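Local atomic coordinates of probable glucarate dehydratase (Mycobacterium smegmatis str. MC2 155, PDB entry 3VDG), a protein that probably catalyses the dehydration of an acid sugar such as glucarate, as a metal-dependent lyase of the enolase superfamily. Residues 53-65 / 73-85. Residues are numbered along the deposited sequence; the frame is centred on the assembly and turned at random.
Sequences QPYALRAVIQLDT and GETYADTVHLERL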
loop_
_atom_site.group_PDB
_atom_site.type_symbol
_atom_site.label_atom_id
_atom_site.label_comp_id
_atom_site.label_asym_id
_atom_site.label_seq_id
_atom_site.Cartn_x
_atom_site.Cartn_y
_atom_site.Cartn_z
ATOM N N GLN A 53 -3.656 35.477 0.350
ATOM C CA GLN A 53 -3.388 36.466 -0.707
ATOM C C GLN A 53 -4.537 36.541 -1.720
ATOM O O GLN A 53 -5.347 35.618 -1.804
ATOM C CB GLN A 53 -2.076 36.092 -1.396
ATOM C CG GLN A 53 -0.857 36.496 -0.579
ATOM C CD GLN A 53 0.374 35.676 -0.907
ATOM O OE1 GLN A 53 0.369 34.451 -0.800
ATOM N NE2 GLN A 53 1.436 36.345 -1.282
ATOM N N PRO A 54 -4.639 37.653 -2.473
ATOM C CA PRO A 54 -5.752 37.794 -3.435
ATOM C C PRO A 54 -5.719 36.799 -4.609
ATOM O O PRO A 54 -6.723 36.640 -5.309
ATOM C CB PRO A 54 -5.609 39.231 -3.962
ATOM C CG PRO A 54 -4.282 39.719 -3.489
ATOM C CD PRO A 54 -3.884 38.901 -2.297
ATOM N N TYR A 55 -4.567 36.186 -4.853
ATOM C CA TYR A 55 -4.490 35.047 -5.775
ATOM C C TYR A 55 -3.771 33.876 -5.123
ATOM O O TYR A 55 -2.758 34.049 -4.427
ATOM C CB TYR A 55 -3.768 35.423 -7.063
ATOM C CG TYR A 55 -4.455 36.550 -7.760
ATOM C CD1 TYR A 55 -5.462 36.299 -8.682
ATOM C CD2 TYR A 55 -4.148 37.873 -7.449
ATOM C CE1 TYR A 55 -6.126 37.337 -9.315
ATOM C CE2 TYR A 55 -4.807 38.920 -8.075
ATOM C CZ TYR A 55 -5.799 38.644 -8.996
ATOM O OH TYR A 55 -6.460 39.664 -9.622
ATOM N N ALA A 56 -4.307 32.687 -5.369
ATOM C CA ALA A 56 -3.674 31.438 -4.974
ATOM C C ALA A 56 -2.893 30.935 -6.199
ATOM O O ALA A 56 -3.338 31.143 -7.333
ATOM C CB ALA A 56 -4.747 30.433 -4.582
ATOM N N LEU A 57 -1.755 30.280 -5.973
ATOM C CA LEU A 57 -0.897 29.789 -7.074
ATOM C C LEU A 57 -0.922 28.263 -7.194
ATOM O O LEU A 57 -0.913 27.570 -6.183
ATOM C CB LEU A 57 0.560 30.194 -6.822
ATOM C CG LEU A 57 0.884 31.654 -6.512
ATOM C CD1 LEU A 57 2.387 31.790 -6.268
ATOM C CD2 LEU A 57 0.400 32.573 -7.610
ATOM N N ARG A 58 -0.948 27.738 -8.418
ATOM C CA ARG A 58 -0.769 26.289 -8.654
ATOM C C ARG A 58 0.096 26.121 -9.900
ATOM O O ARG A 58 0.273 27.080 -10.671
ATOM C CB ARG A 58 -2.110 25.576 -8.848
ATOM C CG ARG A 58 -3.092 25.774 -7.700
ATOM C CD ARG A 58 -2.684 25.010 -6.453
ATOM N NE ARG A 58 -3.021 23.587 -6.557
ATOM C CZ ARG A 58 -2.754 22.706 -5.613
ATOM N NH1 ARG A 58 -2.143 23.097 -4.486
ATOM N NH2 ARG A 58 -3.096 21.438 -5.794
ATOM N N ALA A 59 0.683 24.939 -10.063
ATOM C CA ALA A 59 1.436 24.607 -11.275
ATOM C C ALA A 59 0.721 23.438 -11.935
ATOM O O ALA A 59 0.388 22.449 -11.283
ATOM C CB ALA A 59 2.883 24.248 -10.948
ATOM N N VAL A 60 0.434 23.588 -13.216
ATOM C CA VAL A 60 -0.186 22.524 -14.012
ATOM C C VAL A 60 0.906 21.766 -14.735
ATOM O O VAL A 60 1.776 22.374 -15.400
ATOM C CB VAL A 60 -1.166 23.115 -15.030
ATOM C CG1 VAL A 60 -1.608 22.047 -16.039
ATOM C CG2 VAL A 60 -2.369 23.722 -14.299
ATOM N N ILE A 61 0.895 20.443 -14.582
ATOM C CA ILE A 61 1.816 19.563 -15.293
ATOM C C ILE A 61 1.087 18.921 -16.453
ATOM O O ILE A 61 0.026 18.326 -16.277
ATOM C CB ILE A 61 2.405 18.435 -14.400
ATOM C CG1 ILE A 61 3.547 18.960 -13.525
ATOM C CG2 ILE A 61 3.006 17.318 -15.253
ATOM C CD1 ILE A 61 3.099 19.894 -12.432
ATOM N N GLN A 62 1.654 19.068 -17.647
ATOM C CA GLN A 62 1.178 18.326 -18.817
ATOM C C GLN A 62 2.321 17.392 -19.165
ATOM O O GLN A 62 3.423 17.836 -19.518
ATOM C CB GLN A 62 0.855 19.273 -19.976
ATOM C CG GLN A 62 -0.525 19.913 -19.880
ATOM C CD GLN A 62 -0.702 21.066 -20.862
ATOM O OE1 GLN A 62 0.026 22.055 -20.802
ATOM N NE2 GLN A 62 -1.668 20.939 -21.763
ATOM N N LEU A 63 2.090 16.094 -18.996
ATOM C CA LEU A 63 3.169 15.126 -19.140
ATOM C C LEU A 63 2.972 14.469 -20.505
ATOM O O LEU A 63 1.971 13.790 -20.726
ATOM C CB LEU A 63 3.098 14.081 -18.015
ATOM C CG LEU A 63 4.177 13.000 -18.082
ATOM C CD1 LEU A 63 5.522 13.619 -17.753
ATOM C CD2 LEU A 63 3.896 11.833 -17.137
ATOM N N ASP A 64 3.923 14.690 -21.411
ATOM C CA ASP A 64 3.813 14.248 -22.804
ATOM C C ASP A 64 4.531 12.920 -23.049
ATOM O O ASP A 64 5.579 12.658 -22.453
ATOM C CB ASP A 64 4.398 15.336 -23.708
ATOM C CG ASP A 64 3.636 16.657 -23.578
ATOM O OD1 ASP A 64 2.388 16.622 -23.568
ATOM O OD2 ASP A 64 4.277 17.723 -23.476
ATOM N N THR A 65 3.972 12.090 -23.930
ATOM C CA THR A 65 4.521 10.749 -24.192
ATOM C C THR A 65 4.733 10.521 -25.695
ATOM O O THR A 65 4.193 11.253 -26.524
ATOM C CB THR A 65 3.569 9.636 -23.708
ATOM O OG1 THR A 65 2.365 9.677 -24.488
ATOM C CG2 THR A 65 3.232 9.794 -22.220
ATOM N N GLY A 73 -1.307 16.687 -14.081
ATOM C CA GLY A 73 -1.089 16.685 -12.637
ATOM C C GLY A 73 -1.171 18.144 -12.194
ATOM O O GLY A 73 -1.118 19.058 -13.033
ATOM N N GLU A 74 -1.251 18.372 -10.884
ATOM C CA GLU A 74 -1.383 19.733 -10.355
ATOM C C GLU A 74 -0.706 19.773 -9.007
ATOM O O GLU A 74 -0.821 18.826 -8.213
ATOM C CB GLU A 74 -2.864 20.111 -10.201
ATOM C CG GLU A 74 -3.106 21.521 -9.651
ATOM C CD GLU A 74 -4.578 21.780 -9.333
ATOM O OE1 GLU A 74 -5.469 21.207 -10.000
ATOM O OE2 GLU A 74 -4.859 22.578 -8.414
ATOM N N THR A 75 0.008 20.864 -8.743
ATOM C CA THR A 75 0.780 20.966 -7.510
ATOM C C THR A 75 0.938 22.443 -7.128
ATOM O O THR A 75 0.307 23.322 -7.740
ATOM C CB THR A 75 2.154 20.278 -7.724
ATOM O OG1 THR A 75 2.931 20.315 -6.517
ATOM C CG2 THR A 75 2.917 20.965 -8.830
ATOM N N TYR A 76 1.761 22.719 -6.126
ATOM C CA TYR A 76 2.051 24.103 -5.700
ATOM C C TYR A 76 2.878 24.839 -6.753
ATOM O O TYR A 76 3.397 24.222 -7.680
ATOM C CB TYR A 76 2.818 24.078 -4.355
ATOM C CG TYR A 76 2.281 23.016 -3.405
ATOM C CD1 TYR A 76 1.048 23.194 -2.767
ATOM C CD2 TYR A 76 2.981 21.823 -3.185
ATOM C CE1 TYR A 76 0.521 22.210 -1.911
ATOM C CE2 TYR A 76 2.467 20.828 -2.346
ATOM C CZ TYR A 76 1.242 21.027 -1.711
ATOM O OH TYR A 76 0.720 20.062 -0.877
ATOM N N ALA A 77 3.043 26.152 -6.591
ATOM C CA ALA A 77 3.818 26.935 -7.563
ATOM C C ALA A 77 4.847 27.883 -6.962
ATOM O O ALA A 77 5.281 28.818 -7.635
ATOM C CB ALA A 77 2.893 27.711 -8.485
ATOM N N ASP A 78 5.253 27.656 -5.720
ATOM C CA ASP A 78 6.353 28.461 -5.171
ATOM C C ASP A 78 7.591 28.385 -6.069
ATOM O O ASP A 78 7.825 27.381 -6.724
ATOM C CB ASP A 78 6.712 28.019 -3.750
ATOM C CG ASP A 78 5.650 28.416 -2.712
ATOM O OD1 ASP A 78 4.527 28.841 -3.085
ATOM O OD2 ASP A 78 5.948 28.292 -1.502
ATOM N N THR A 79 8.395 29.448 -6.077
ATOM C CA THR A 79 9.625 29.517 -6.879
ATOM C C THR A 79 10.516 28.270 -6.833
ATOM O O THR A 79 10.868 27.689 -7.865
ATOM C CB THR A 79 10.468 30.736 -6.443
ATOM O OG1 THR A 79 9.689 31.922 -6.641
ATOM C CG2 THR A 79 11.756 30.827 -7.250
ATOM N N VAL A 80 10.905 27.870 -5.634
ATOM C CA VAL A 80 11.834 26.746 -5.489
ATOM C C VAL A 80 11.176 25.432 -5.958
ATOM O O VAL A 80 11.836 24.560 -6.514
ATOM C CB VAL A 80 12.335 26.644 -4.035
ATOM C CG1 VAL A 80 11.157 26.512 -3.077
ATOM C CG2 VAL A 80 13.283 25.467 -3.868
ATOM N N HIS A 81 9.867 25.296 -5.749
ATOM C CA HIS A 81 9.145 24.110 -6.222
ATOM C C HIS A 81 9.133 24.039 -7.736
ATOM O O HIS A 81 9.316 22.976 -8.308
ATOM C CB HIS A 81 7.709 24.100 -5.665
ATOM C CG HIS A 81 6.997 22.761 -5.798
ATOM N ND1 HIS A 81 7.479 21.625 -5.263
ATOM C CD2 HIS A 81 5.769 22.428 -6.388
ATOM C CE1 HIS A 81 6.619 20.601 -5.515
ATOM N NE2 HIS A 81 5.578 21.097 -6.211
ATOM N N LEU A 82 8.908 25.164 -8.409
ATOM C CA LEU A 82 8.962 25.190 -9.882
ATOM C C LEU A 82 10.310 24.724 -10.440
ATOM O O LEU A 82 10.372 24.008 -11.458
ATOM C CB LEU A 82 8.645 26.590 -10.421
ATOM C CG LEU A 82 7.223 27.095 -10.202
ATOM C CD1 LEU A 82 7.082 28.476 -10.823
ATOM C CD2 LEU A 82 6.205 26.134 -10.807
ATOM N N GLU A 83 11.387 25.148 -9.797
ATOM C CA GLU A 83 12.736 24.696 -10.160
ATOM C C GLU A 83 12.885 23.200 -9.946
ATOM O O GLU A 83 13.491 22.506 -10.765
ATOM C CB GLU A 83 13.796 25.400 -9.306
ATOM C CG GLU A 83 13.842 26.906 -9.502
ATOM C CD GLU A 83 14.786 27.600 -8.533
ATOM O OE1 GLU A 83 15.387 26.918 -7.672
ATOM O OE2 GLU A 83 14.926 28.838 -8.631
ATOM N N ARG A 84 12.377 22.699 -8.825
ATOM C CA ARG A 84 12.443 21.254 -8.585
ATOM C C ARG A 84 11.627 20.482 -9.614
ATOM O O ARG A 84 12.046 19.414 -10.069
ATOM C CB ARG A 84 11.967 20.903 -7.168
ATOM C CG ARG A 84 13.013 21.268 -6.111
ATOM C CD ARG A 84 12.387 21.325 -4.726
ATOM N NE ARG A 84 13.373 21.692 -3.707
ATOM C CZ ARG A 84 13.068 22.070 -2.468
ATOM N NH1 ARG A 84 11.801 22.127 -2.072
ATOM N NH2 ARG A 84 14.034 22.379 -1.618
ATOM N N LEU A 85 10.458 21.008 -9.963
ATOM C CA LEU A 85 9.615 20.337 -10.943
ATOM C C LEU A 85 10.357 20.256 -12.285
ATOM O O LEU A 85 10.268 19.250 -12.981
ATOM C CB LEU A 85 8.288 21.062 -11.120
ATOM C CG LEU A 85 7.333 21.035 -9.928
ATOM C CD1 LEU A 85 6.142 21.944 -10.202
ATOM C CD2 LEU A 85 6.889 19.608 -9.639
#
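Arg-58 and Glu-74 form a buried salt bridge on one face of the hairpin of strands 55-65 and 70-75. Arg-58 NE donates to Glu-74 OE2 at 2.8 Å, using the anti lone pair of that oxygen. The carboxylate stands nearly upright to the guanidinium, their planes 82° apart. The arginine chain bends at chi2 (-72°) and chi3 (-78°). This folds it back over Thr-75 O, which lies over one guanidinium face, offset toward its rim. Arg-58 NH1 comes 3.6 Å from Tyr-76 CD1.

Backbone bonds fix the register. Ala-59 and Thr-75 form an antiparallel hydrogen-bonded pair, as do Ile-61 and Gly-73. On the other face, Ala-59 CB packs 3.8 Å from Leu-82 CD2 and near Leu-85 CD1, so the start of helix 79-92 covers the strand at Ala-59. Ile-61 CD1 meets Thr-75 CG2 at 3.8 Å. Thr-75 OG1 accepts a hydrogen bond from His-81 NE2 (2.8 Å), tying the strand to the helix.

Farther out, Glu-74 OE1 and OE2 accept the backbone N-H groups of Ser-351 and Leu-348, and Arg-58 NH2 is hydrogen-bonded to Ser-351 OG. These links join the enolase-type N-terminal sheet to the barrel domain. The arginine and the two amides probably favour an ionised Glu-74.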